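Local coordinates for GDSL-like protein (Roseburia intestinalis L1-82, PDB 6HH9) that probably removes acetyl groups from plant cell-wall polysaccharides such as xylan, as a hydrolase of the GDSL (SGNH) esterase family, here with linked mannose units bound, at residues G39-Q44 with D191-D196; I75-G80 with R261-C266. All coordinates share one frame; numbering follows the deposited sequence.

Interaction 1: G39-Q44 with D191-D196; sequences GGSITQ and DLHPND. With BMA (beta-D-mannopyranose), chain E; BMA (beta-D-mannopyranose), chain B.
Ser-41 and His-193 supply the polar half of this contact. The side chain of Ser-41 comes in at the edge of the imidazole, CB lying in the ring plane 3.4 Å from NE2 of His-193. OG of Ser-41 makes at most a weak bond, 3.4 Å, to that nitrogen; its place is doubtful because it lies too close to O2 of the chain E mannose. Alternatively, NE2 donates weakly to O4 of the chain B mannose, the oxygen linking the two sugars, or pairs at 2.9 Å with the less surely placed chain E mannose O2, where either atom could be the donor. The other ring nitrogen, ND1, is hydrogen-bonded to OD2 of Asp-190, which fixes the ring's rotation. Serine, histidine and aspartate so arranged are consistent with the catalytic triad of SGNH hydrolases. Ile-42, with CG1 beside its backbone N (chi1 -62°), crosses Pro-194 at about a right angle, CG1 lying 3.8 Å from CD of the proline. CD1 of Ile-42 lies 4.3 Å from CD1 of Leu-192 and also rests against that residue's backbone O, while His-199 of helix 196-214 touches both Ile-42 and Pro-194.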
loop_
_atom_site.group_PDB
_atom_site.type_symbol
_atom_site.label_atom_id
_atom_site.label_comp_id
_atom_site.label_asym_id
_atom_site.label_seq_id
_atom_site.Cartn_x
_atom_site.Cartn_y
_atom_site.Cartn_z
ATOM N N GLY A 39 -2.925 -3.199 -0.457
ATOM C CA GLY A 39 -1.600 -3.810 -0.519
ATOM C C GLY A 39 -0.870 -3.473 -1.804
ATOM O O GLY A 39 -1.308 -2.607 -2.556
ATOM N N GLY A 40 0.253 -4.167 -2.026
ATOM C CA GLY A 40 1.103 -3.990 -3.177
ATOM C C GLY A 40 0.777 -4.978 -4.289
ATOM O O GLY A 40 -0.391 -5.319 -4.530
ATOM N N SER A 41 1.833 -5.448 -4.963
ATOM C CA SER A 41 1.749 -6.180 -6.237
ATOM C C SER A 41 1.021 -7.514 -6.041
ATOM O O SER A 41 0.222 -7.948 -6.895
ATOM C CB SER A 41 3.132 -6.360 -6.838
ATOM O OG SER A 41 4.152 -6.101 -5.859
ATOM N N ILE A 42 1.278 -8.155 -4.899
ATOM C CA ILE A 42 0.727 -9.477 -4.630
ATOM C C ILE A 42 -0.793 -9.364 -4.440
ATOM O O ILE A 42 -1.548 -10.225 -4.924
ATOM C CB ILE A 42 1.450 -10.136 -3.436
ATOM C CG1 ILE A 42 2.934 -10.344 -3.750
ATOM C CG2 ILE A 42 0.772 -11.446 -3.039
ATOM C CD1 ILE A 42 3.761 -10.842 -2.598
ATOM N N THR A 43 -1.226 -8.301 -3.751
ATOM C CA THR A 43 -2.623 -8.009 -3.509
ATOM C C THR A 43 -3.338 -7.745 -4.846
ATOM O O THR A 43 -4.401 -8.321 -5.106
ATOM C CB THR A 43 -2.760 -6.847 -2.506
ATOM O OG1 THR A 43 -2.208 -7.227 -1.237
ATOM C CG2 THR A 43 -4.190 -6.390 -2.320
ATOM N N GLN A 44 -2.765 -6.872 -5.687
ATOM C CA GLN A 44 -3.362 -6.520 -6.974
ATOM C C GLN A 44 -3.646 -7.810 -7.768
ATOM O O GLN A 44 -4.724 -7.921 -8.391
ATOM C CB GLN A 44 -2.471 -5.526 -7.721
ATOM C CG GLN A 44 -3.066 -4.978 -9.021
ATOM C CD GLN A 44 -2.951 -5.911 -10.208
ATOM O OE1 GLN A 44 -2.072 -6.778 -10.270
ATOM N NE2 GLN A 44 -3.843 -5.733 -11.175
ATOM N N ASP A 191 10.455 -15.197 -7.081
ATOM C CA ASP A 191 10.792 -15.320 -5.646
ATOM C C ASP A 191 10.108 -14.241 -4.794
ATOM O O ASP A 191 10.445 -14.092 -3.608
ATOM C CB ASP A 191 12.303 -15.294 -5.395
ATOM C CG ASP A 191 13.010 -16.562 -5.824
ATOM O OD1 ASP A 191 12.429 -17.661 -5.640
ATOM O OD2 ASP A 191 14.128 -16.439 -6.349
ATOM N N LEU A 192 9.146 -13.521 -5.381
ATOM C CA LEU A 192 8.394 -12.467 -4.678
ATOM C C LEU A 192 6.899 -12.621 -4.984
ATOM O O LEU A 192 6.085 -12.746 -4.074
ATOM C CB LEU A 192 8.958 -11.108 -5.113
ATOM C CG LEU A 192 8.178 -9.853 -4.716
ATOM C CD1 LEU A 192 7.854 -9.817 -3.231
ATOM C CD2 LEU A 192 8.959 -8.606 -5.092
ATOM N N HIS A 193 6.566 -12.635 -6.278
ATOM C CA HIS A 193 5.202 -12.738 -6.773
ATOM C C HIS A 193 4.802 -14.199 -6.861
ATOM O O HIS A 193 5.430 -14.962 -7.590
ATOM C CB HIS A 193 5.066 -12.076 -8.145
ATOM C CG HIS A 193 5.454 -10.648 -8.097
ATOM N ND1 HIS A 193 6.769 -10.251 -8.181
ATOM C CD2 HIS A 193 4.723 -9.538 -7.873
ATOM C CE1 HIS A 193 6.831 -8.943 -8.058
ATOM N NE2 HIS A 193 5.585 -8.480 -7.859
ATOM N N PRO A 194 3.741 -14.626 -6.140
ATOM C CA PRO A 194 3.248 -15.990 -6.269
ATOM C C PRO A 194 2.657 -16.197 -7.668
ATOM O O PRO A 194 2.251 -15.212 -8.313
ATOM C CB PRO A 194 2.167 -16.136 -5.189
ATOM C CG PRO A 194 2.266 -14.883 -4.328
ATOM C CD PRO A 194 2.961 -13.833 -5.178
ATOM N N ASN A 195 2.642 -17.459 -8.122
ATOM C CA ASN A 195 1.872 -17.883 -9.298
ATOM C C ASN A 195 0.541 -18.470 -8.787
ATOM O O ASN A 195 0.237 -18.348 -7.591
ATOM C CB ASN A 195 2.665 -18.861 -10.171
ATOM C CG ASN A 195 2.998 -20.150 -9.442
ATOM O OD1 ASN A 195 2.440 -20.433 -8.381
ATOM N ND2 ASN A 195 3.923 -20.928 -9.987
ATOM N N ASP A 196 -0.223 -19.112 -9.685
ATOM C CA ASP A 196 -1.557 -19.644 -9.383
ATOM C C ASP A 196 -1.508 -20.519 -8.126
ATOM O O ASP A 196 -2.274 -20.303 -7.174
ATOM C CB ASP A 196 -2.147 -20.383 -10.591
ATOM C CG ASP A 196 -2.656 -19.444 -11.675
ATOM O OD1 ASP A 196 -2.560 -18.203 -11.502
ATOM O OD2 ASP A 196 -3.124 -19.949 -12.692
HETATM C C1 BMA E . 6.796 -5.372 -9.006
HETATM C C2 BMA E . 6.688 -4.897 -7.538
HETATM C C3 BMA E . 8.005 -4.315 -7.042
HETATM C C4 BMA E . 9.168 -5.258 -7.389
HETATM C C5 BMA E . 9.114 -5.741 -8.858
HETATM C C6 BMA E . 10.187 -6.775 -9.193
HETATM O O2 BMA E . 6.268 -5.932 -6.621
HETATM O O3 BMA E . 7.876 -4.099 -5.629
HETATM O O4 BMA E . 10.441 -4.621 -7.161
HETATM O O5 BMA E . 7.853 -6.316 -9.207
HETATM O O6 BMA E . 9.697 -8.072 -8.874
HETATM C C1 BMA B . 3.671 -6.730 -13.045
HETATM C C2 BMA B . 5.092 -7.280 -12.927
HETATM C C3 BMA B . 5.503 -7.302 -11.451
HETATM C C4 BMA B . 5.394 -5.891 -10.874
HETATM C C5 BMA B . 4.002 -5.337 -11.150
HETATM C C6 BMA B . 3.833 -3.901 -10.673
HETATM O O2 BMA B . 5.982 -6.443 -13.676
HETATM O O3 BMA B . 6.815 -7.876 -11.260
HETATM O O4 BMA B . 5.546 -5.922 -9.452
HETATM O O5 BMA B . 3.679 -5.391 -12.547
HETATM O O6 BMA B . 2.426 -3.665 -10.613
#

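Interaction 2: I75-G80 with R261-C266. With BMA (beta-D-mannopyranose), chain B.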
loop_
_atom_site.group_PDB
_atom_site.type_symbol
_atom_site.label_atom_id
_atom_site.label_comp_id
_atom_site.label_asym_id
_atom_site.label_seq_id
_atom_site.Cartn_x
_atom_site.Cartn_y
_atom_site.Cartn_z
ATOM N N ILE A 75 -13.483 -5.726 -3.251
ATOM C CA ILE A 75 -12.806 -4.429 -3.416
ATOM C C ILE A 75 -11.300 -4.662 -3.338
ATOM O O ILE A 75 -10.757 -4.781 -2.245
ATOM C CB ILE A 75 -13.233 -3.420 -2.339
ATOM C CG1 ILE A 75 -14.734 -3.133 -2.394
ATOM C CG2 ILE A 75 -12.422 -2.134 -2.430
ATOM C CD1 ILE A 75 -15.280 -2.654 -1.086
ATOM N N ASN A 76 -10.651 -4.662 -4.502
ATOM C CA ASN A 76 -9.219 -4.896 -4.614
ATOM C C ASN A 76 -8.516 -3.561 -4.866
ATOM O O ASN A 76 -8.419 -3.122 -6.015
ATOM C CB ASN A 76 -8.888 -5.900 -5.720
ATOM C CG ASN A 76 -7.421 -6.253 -5.715
ATOM O OD1 ASN A 76 -6.579 -5.356 -5.625
ATOM N ND2 ASN A 76 -7.117 -7.543 -5.796
ATOM N N ALA A 77 -7.978 -2.978 -3.786
ATOM C CA ALA A 77 -7.284 -1.699 -3.804
ATOM C C ALA A 77 -5.760 -1.891 -3.820
ATOM O O ALA A 77 -5.005 -1.060 -3.301
ATOM C CB ALA A 77 -7.700 -0.898 -2.595
ATOM N N GLY A 78 -5.296 -2.992 -4.410
ATOM C CA GLY A 78 -3.871 -3.230 -4.558
ATOM C C GLY A 78 -3.283 -2.379 -5.671
ATOM O O GLY A 78 -3.905 -2.206 -6.706
ATOM N N ILE A 79 -2.086 -1.832 -5.435
ATOM C CA ILE A 79 -1.269 -1.201 -6.476
ATOM C C ILE A 79 0.176 -1.714 -6.361
ATOM O O ILE A 79 0.813 -1.625 -5.300
ATOM C CB ILE A 79 -1.330 0.338 -6.390
ATOM C CG1 ILE A 79 -2.774 0.849 -6.329
ATOM C CG2 ILE A 79 -0.551 0.951 -7.553
ATOM C CD1 ILE A 79 -2.897 2.346 -6.145
ATOM N N GLY A 80 0.690 -2.250 -7.472
ATOM C CA GLY A 80 2.034 -2.828 -7.517
ATOM C C GLY A 80 3.119 -1.793 -7.258
ATOM O O GLY A 80 3.035 -0.666 -7.715
ATOM N N ARG A 261 -8.511 4.470 -15.849
ATOM C CA ARG A 261 -9.297 3.250 -16.006
ATOM C C ARG A 261 -9.539 2.601 -14.640
ATOM O O ARG A 261 -10.625 2.120 -14.369
ATOM C CB ARG A 261 -8.596 2.269 -16.956
ATOM C CG ARG A 261 -8.763 2.626 -18.425
ATOM C CD ARG A 261 -7.897 1.783 -19.341
ATOM N NE ARG A 261 -7.598 2.488 -20.584
ATOM C CZ ARG A 261 -8.268 2.349 -21.725
ATOM N NH1 ARG A 261 -9.304 1.528 -21.798
ATOM N NH2 ARG A 261 -7.902 3.044 -22.789
ATOM N N ASP A 262 -8.501 2.555 -13.808
ATOM C CA ASP A 262 -8.590 2.015 -12.468
ATOM C C ASP A 262 -7.389 2.554 -11.696
ATOM O O ASP A 262 -6.564 3.232 -12.274
ATOM C CB ASP A 262 -8.626 0.485 -12.491
ATOM C CG ASP A 262 -7.419 -0.124 -13.185
ATOM O OD1 ASP A 262 -7.438 -0.208 -14.425
ATOM O OD2 ASP A 262 -6.457 -0.478 -12.483
ATOM N N ILE A 263 -7.288 2.221 -10.407
ATOM C CA ILE A 263 -6.228 2.756 -9.564
ATOM C C ILE A 263 -4.852 2.283 -10.057
ATOM O O ILE A 263 -3.880 2.995 -9.861
ATOM C CB ILE A 263 -6.464 2.438 -8.074
ATOM C CG1 ILE A 263 -6.500 0.937 -7.791
ATOM C CG2 ILE A 263 -7.721 3.130 -7.570
ATOM C CD1 ILE A 263 -6.601 0.611 -6.323
ATOM N N THR A 264 -4.780 1.119 -10.717
ATOM C CA THR A 264 -3.496 0.559 -11.220
ATOM C C THR A 264 -3.003 1.342 -12.451
ATOM O O THR A 264 -1.863 1.220 -12.820
ATOM C CB THR A 264 -3.578 -0.945 -11.540
ATOM O OG1 THR A 264 -4.165 -1.125 -12.830
ATOM C CG2 THR A 264 -4.355 -1.749 -10.514
ATOM N N ASP A 265 -3.895 2.085 -13.108
ATOM C CA ASP A 265 -3.536 3.094 -14.111
ATOM C C ASP A 265 -3.054 4.334 -13.348
ATOM O O ASP A 265 -3.757 5.353 -13.285
ATOM C CB ASP A 265 -4.732 3.354 -15.038
ATOM C CG ASP A 265 -4.439 4.119 -16.317
ATOM O OD1 ASP A 265 -3.231 4.279 -16.674
ATOM O OD2 ASP A 265 -5.438 4.557 -16.966
ATOM N N CYS A 266 -1.852 4.224 -12.763
ATOM C CA CYS A 266 -1.408 5.109 -11.668
ATOM C C CYS A 266 -0.727 6.394 -12.160
ATOM O O CYS A 266 -0.531 7.319 -11.365
ATOM C CB CYS A 266 -0.488 4.381 -10.697
ATOM S SG CYS A 266 0.938 3.571 -11.469
HETATM C C1 BMA B . 3.671 -6.730 -13.045
HETATM C C2 BMA B . 5.092 -7.280 -12.927
HETATM C C3 BMA B . 5.503 -7.302 -11.451
HETATM C C4 BMA B . 5.394 -5.891 -10.874
HETATM C C5 BMA B . 4.002 -5.337 -11.150
HETATM C C6 BMA B . 3.833 -3.901 -10.673
HETATM O O2 BMA B . 5.982 -6.443 -13.676
HETATM O O3 BMA B . 6.815 -7.876 -11.260
HETATM O O4 BMA B . 5.546 -5.922 -9.452
HETATM O O5 BMA B . 3.679 -5.391 -12.547
HETATM O O6 BMA B . 2.426 -3.665 -10.613
#
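With chi1 at 61°, Ile-263 holds CG1 between its own backbone N and carbonyl carbon, and an extended chi2 of 175° sets CD1 against the backbone of Ala-77. Across from it, Ile-79 keeps CG1 beside its backbone N, which brings that branch against the same methyl group. CD1 of Ile-263 accordingly lies 3.5 Å from CA of Ala-77 and 3.8 Å from CG1 of Ile-79. The alanine methyl adds a looser touch, and the two isoleucines cross obliquely, CD1 of Ile-79 passing 3.9 Å from the backbone O of Ile-263. At the margin, CG2 of Thr-264 comes alongside the carbonyl O of Gly-78. No hydrogen bond joins the two segments, so their contact rests on apolar and van der Waals packing.

Strand 72-76 is an outermost strand of the central, mostly parallel sheet of the SGNH-type alpha/beta fold, and residues 75-80 carry it into the loop beyond, whereas residues 261-266 belong to a loop between strands 254-255 and 271-273 of an antiparallel sheet. Each partner is shaped from within. Asn-76 forms an Asx turn, its OD1 accepting from N of Gly-78 at 3.0 Å with the donor tilted 20° from the carbonyl plane, while its ND2 bonds to the backbone O of Thr-43. Asp-262 makes a second Asx turn, OD2 receiving N of Thr-264 at 2.9 Å from above the carboxylate plane; OG1 of Thr-264 approaches the same oxygen too closely for its details to be trusted. A type I beta turn from Asp-262 to Asp-265 is closed by a backbone bond of 3.0 Å from N of Asp-265 to O of Asp-262. Arg-90 of helix 84-96 touches both isoleucines and donates to the backbone O of Ala-77.

In the fold
The centres of the two contacts lie 14 Å apart, and their segments alternate along the chain: 39-44, 75-80, 191-196, then 261-266. Strands 33-39 and 72-76 are parallel neighbours in the mixed sheet, and the end of strand 33-39 meets the loop after strand 72-76 through a probable hydrogen bond of 3.1 Å from N of Ile-79 to O of Gly-39. Interaction 1 joins the short helix 41-44 to the loop before helix 196-214, whereas interaction 2 ties the esterase domain's edge to a loop of the beta-rich region that follows. Both contacts touch the chain B mannose, which places the second beside the sugar-occupied pocket at the probable active site.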